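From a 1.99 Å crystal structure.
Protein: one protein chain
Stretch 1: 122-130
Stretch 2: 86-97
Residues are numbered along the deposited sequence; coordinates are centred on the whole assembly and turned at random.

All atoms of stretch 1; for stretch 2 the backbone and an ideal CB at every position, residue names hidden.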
# COMPACT_ATOMS: atom_id res chain seq x y z
N LEU A 122 -23.83 -22.35 -10.81
CA LEU A 122 -24.89 -21.38 -11.04
C LEU A 122 -24.56 -20.42 -12.20
O LEU A 122 -25.41 -20.11 -13.05
CB LEU A 122 -25.24 -20.63 -9.75
CG LEU A 122 -26.28 -19.50 -9.90
CD1 LEU A 122 -27.59 -20.01 -10.51
CD2 LEU A 122 -26.56 -18.86 -8.54
N LEU A 123 -23.32 -19.96 -12.26
CA LEU A 123 -22.91 -19.08 -13.37
C LEU A 123 -23.06 -19.83 -14.69
O LEU A 123 -23.52 -19.27 -15.69
CB LEU A 123 -21.46 -18.61 -13.19
CG LEU A 123 -21.16 -17.58 -12.10
CD1 LEU A 123 -19.66 -17.49 -11.86
CD2 LEU A 123 -21.73 -16.21 -12.52
N GLU A 124 -22.66 -21.10 -14.70
CA GLU A 124 -22.73 -21.88 -15.93
C GLU A 124 -24.17 -22.16 -16.35
O GLU A 124 -24.48 -22.17 -17.54
CB GLU A 124 -21.94 -23.19 -15.79
CG GLU A 124 -20.44 -23.00 -15.62
CD GLU A 124 -19.75 -24.30 -15.22
OE1 GLU A 124 -20.17 -25.36 -15.73
OE2 GLU A 124 -18.80 -24.28 -14.41
N SER A 125 -25.04 -22.36 -15.37
CA SER A 125 -26.46 -22.57 -15.61
C SER A 125 -27.10 -21.31 -16.22
O SER A 125 -27.88 -21.39 -17.18
CB SER A 125 -27.13 -22.95 -14.29
OG SER A 125 -28.53 -23.09 -14.44
N ILE A 126 -26.77 -20.15 -15.66
CA ILE A 126 -27.31 -18.87 -16.16
C ILE A 126 -27.03 -18.67 -17.65
O ILE A 126 -27.89 -18.18 -18.39
CB ILE A 126 -26.78 -17.67 -15.34
CG1 ILE A 126 -27.43 -17.68 -13.94
CG2 ILE A 126 -27.06 -16.32 -16.06
CD1 ILE A 126 -26.69 -16.84 -12.86
N PHE A 127 -25.82 -19.05 -18.09
CA PHE A 127 -25.39 -18.84 -19.48
C PHE A 127 -25.54 -20.06 -20.39
O PHE A 127 -24.95 -20.11 -21.49
CB PHE A 127 -23.95 -18.31 -19.50
CG PHE A 127 -23.83 -16.94 -18.93
CD1 PHE A 127 -24.40 -15.86 -19.59
CD2 PHE A 127 -23.19 -16.73 -17.73
CE1 PHE A 127 -24.30 -14.58 -19.07
CE2 PHE A 127 -23.09 -15.45 -17.20
CZ PHE A 127 -23.65 -14.37 -17.88
N TYR A 128 -26.32 -21.05 -19.95
CA TYR A 128 -26.62 -22.18 -20.83
C TYR A 128 -27.49 -21.68 -22.00
O TYR A 128 -28.51 -21.05 -21.78
CB TYR A 128 -27.30 -23.31 -20.07
CG TYR A 128 -27.22 -24.60 -20.81
CD1 TYR A 128 -26.13 -25.46 -20.63
CD2 TYR A 128 -28.20 -24.96 -21.73
CE1 TYR A 128 -26.04 -26.66 -21.34
CE2 TYR A 128 -28.12 -26.15 -22.44
CZ TYR A 128 -27.03 -26.99 -22.24
OH TYR A 128 -26.95 -28.17 -22.94
N PRO A 129 -27.06 -21.95 -23.25
CA PRO A 129 -27.76 -21.34 -24.39
C PRO A 129 -29.23 -21.73 -24.47
O PRO A 129 -29.60 -22.88 -24.21
CB PRO A 129 -26.99 -21.86 -25.62
CG PRO A 129 -25.69 -22.35 -25.10
CD PRO A 129 -25.95 -22.81 -23.68
N GLY A 130 -30.07 -20.75 -24.80
CA GLY A 130 -31.50 -20.97 -24.94
C GLY A 130 -32.33 -20.73 -23.68
O GLY A 130 -33.54 -20.58 -23.79
N UNK A 86 -15.12 -23.31 -18.28
CA UNK A 86 -16.14 -24.25 -18.72
C UNK A 86 -17.01 -23.70 -19.84
O UNK A 86 -17.29 -24.40 -20.82
CB UNK A 86 -17.02 -24.65 -17.54
N UNK A 87 -17.42 -22.44 -19.69
CA UNK A 87 -18.19 -21.76 -20.71
C UNK A 87 -17.39 -21.60 -22.00
O UNK A 87 -17.92 -21.79 -23.10
CB UNK A 87 -18.65 -20.39 -20.20
N UNK A 88 -16.12 -21.23 -21.87
CA UNK A 88 -15.22 -21.10 -23.02
C UNK A 88 -15.13 -22.41 -23.81
O UNK A 88 -15.31 -22.43 -25.03
CB UNK A 88 -13.83 -20.67 -22.55
N UNK A 89 -14.87 -23.51 -23.11
CA UNK A 89 -14.76 -24.83 -23.73
C UNK A 89 -16.01 -25.21 -24.53
O UNK A 89 -15.91 -25.78 -25.62
CB UNK A 89 -14.50 -25.89 -22.65
N UNK A 90 -17.18 -24.87 -23.98
CA UNK A 90 -18.46 -25.20 -24.59
C UNK A 90 -18.88 -24.13 -25.61
O UNK A 90 -19.90 -24.28 -26.28
CB UNK A 90 -19.53 -25.35 -23.51
N UNK A 91 -18.09 -23.06 -25.72
CA UNK A 91 -18.45 -21.91 -26.55
C UNK A 91 -19.82 -21.33 -26.21
O UNK A 91 -20.61 -21.02 -27.11
CB UNK A 91 -18.42 -22.31 -28.03
N UNK A 92 -20.10 -21.19 -24.92
CA UNK A 92 -21.32 -20.54 -24.44
C UNK A 92 -21.04 -19.08 -24.13
O UNK A 92 -20.24 -18.78 -23.24
CB UNK A 92 -21.87 -21.25 -23.20
N UNK A 93 -21.71 -18.19 -24.86
CA UNK A 93 -21.58 -16.75 -24.65
C UNK A 93 -21.86 -16.39 -23.20
O UNK A 93 -22.78 -16.94 -22.59
CB UNK A 93 -22.53 -15.98 -25.58
N UNK A 94 -21.04 -15.50 -22.64
CA UNK A 94 -21.19 -15.10 -21.26
C UNK A 94 -20.73 -13.68 -21.10
O UNK A 94 -19.84 -13.24 -21.82
CB UNK A 94 -20.41 -16.03 -20.33
N UNK A 95 -21.31 -12.97 -20.13
CA UNK A 95 -21.01 -11.58 -19.87
C UNK A 95 -21.14 -11.36 -18.37
O UNK A 95 -22.26 -11.33 -17.85
CB UNK A 95 -21.93 -10.65 -20.66
N UNK A 96 -20.01 -11.27 -17.67
CA UNK A 96 -20.00 -11.20 -16.20
C UNK A 96 -19.35 -9.93 -15.69
O UNK A 96 -18.13 -9.74 -15.82
CB UNK A 96 -19.27 -12.41 -15.62
N UNK A 97 -20.16 -9.05 -15.11
CA UNK A 97 -19.70 -7.79 -14.53
C UNK A 97 -19.24 -8.04 -13.09
O UNK A 97 -20.01 -8.56 -12.27
CB UNK A 97 -20.80 -6.73 -14.57

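Position 86 lies in a helix running at 35° to helix 122-126, and its CA-to-CB bond points toward stretch 1. The ideal CB is 3.6 Å from CD of Glu 124, so the carboxylate invites a donor: histidine, asparagine, glutamine, lysine or arginine would suit. The residue is His 86, whose ND1 donates a hydrogen bond to OE2 of Glu 124 (2.7 Å).

At position 87 the bond points sideways and no atom of stretch 1 lies within 5.5 Å of the ideal CB. The CA is 6.6 Å from the CA of Glu 124, and a branched or long apolar side chain could bend toward Phe 127. Leu 87 does so: its CD2 reaches CB of Phe 127 at 3.8 Å and CA of Glu 124 at 4.1 Å.

Positions 88 and 89 are out of reach, and stretch 1 imposes no choice; they are Ser 88 and Ala 89.

Position 90 points toward stretch 1 across open space, with the acid of Glu 124 at a distance. Small residues would fit without contact, whereas a long basic one could span the gap. Arg 90 does so in a nearly extended conformation. Its NH1 and NH2 donate to OE1 of Glu 124, at 2.8 and 3.1 Å, forming a salt bridge.

Position 91 has positive phi (54/45) and points away. Glycine or asparagine would be the familiar choices for this Schellman turn, but other residues can adopt it; Lys 91 does, and it makes no contact with stretch 1.

Position 92 points toward stretch 1, its ideal CB 3.7 Å from O of Phe 127 and 4.4 Å from CD of Pro 129. A flat side chain, aromatic or imidazole, could lie against the proline and Tyr 128. In His 92, CD of Pro 129 sits 3.4 Å from the ring centroid and only 6° off its normal, a CH-pi contact, while the ring edge turns toward the face of Tyr 128. A water links ND1 of His 92 (2.9 Å) to O of Glu 124 (2.7 Å).

At position 93, phi/psi of -55/138 suit most residues, and the CB direction is sideways into space free of stretch 1, so glycine is not demanded. A water lies 2.6 Å from O of Gly 93 and 2.6 Å from O of Phe 127, within hydrogen-bonding reach of both.

Position 94 begins a strand, its ideal CB 3.8 Å from CG of Phe 127; a small residue fits best so near the ring. Ala 94 also places its CA over the ring face, 3.9 Å from the centroid.

Position 95 points sideways and would accept various apolar residues; the end of Leu 95 leads away.

Position 96 points toward Phe 127 and Leu 123, suiting a branched aliphatic. Ile 96 sets CG1 3.8 Å from CE2 of Phe 127 and CD1 4.0 Å from CD2 of Leu 123.

Position 97 is out of reach, and holds Val 97.

Stretch 2, residues 86-97: HLSARKHGALIV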
# COMPACT_ATOMS: atom_id res chain seq x y z
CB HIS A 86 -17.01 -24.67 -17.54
CG HIS A 86 -16.31 -25.59 -16.58
ND1 HIS A 86 -16.82 -25.89 -15.34
CD2 HIS A 86 -15.15 -26.27 -16.68
CE1 HIS A 86 -16.00 -26.73 -14.72
NE2 HIS A 86 -14.98 -26.97 -15.51
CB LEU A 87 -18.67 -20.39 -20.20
CG LEU A 87 -19.68 -20.48 -19.04
CD1 LEU A 87 -19.72 -19.19 -18.22
CD2 LEU A 87 -21.06 -20.85 -19.55
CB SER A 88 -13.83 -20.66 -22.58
OG SER A 88 -12.95 -20.62 -23.69
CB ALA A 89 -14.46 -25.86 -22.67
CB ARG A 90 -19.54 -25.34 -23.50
CG ARG A 90 -19.34 -26.51 -22.52
CD ARG A 90 -20.18 -26.32 -21.23
NE ARG A 90 -19.67 -27.08 -20.08
CZ ARG A 90 -19.87 -26.76 -18.80
NH1 ARG A 90 -20.58 -25.68 -18.46
NH2 ARG A 90 -19.36 -27.52 -17.83
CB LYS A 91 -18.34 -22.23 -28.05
CG LYS A 91 -16.92 -22.53 -28.53
CD LYS A 91 -16.86 -22.61 -30.06
CE LYS A 91 -15.45 -22.95 -30.54
NZ LYS A 91 -14.97 -24.25 -29.96
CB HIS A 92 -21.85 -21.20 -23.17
CG HIS A 92 -22.33 -22.61 -23.37
ND1 HIS A 92 -22.61 -23.45 -22.32
CD2 HIS A 92 -22.57 -23.32 -24.50
CE1 HIS A 92 -23.01 -24.62 -22.79
NE2 HIS A 92 -23.00 -24.57 -24.11
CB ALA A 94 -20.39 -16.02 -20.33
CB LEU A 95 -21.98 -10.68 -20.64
CG LEU A 95 -21.83 -9.16 -20.59
CD1 LEU A 95 -20.51 -8.71 -21.17
CD2 LEU A 95 -22.99 -8.49 -21.35
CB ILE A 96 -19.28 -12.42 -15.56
CG1 ILE A 96 -19.94 -13.74 -16.02
CG2 ILE A 96 -19.29 -12.28 -14.04
CD1 ILE A 96 -19.29 -15.04 -15.47
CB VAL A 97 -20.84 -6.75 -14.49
CG1 VAL A 97 -20.41 -5.47 -13.76
CG2 VAL A 97 -21.32 -6.42 -15.90
O HOH W 1 -23.29 -23.64 -19.51
O HOH W 2 -24.99 -18.22 -23.21
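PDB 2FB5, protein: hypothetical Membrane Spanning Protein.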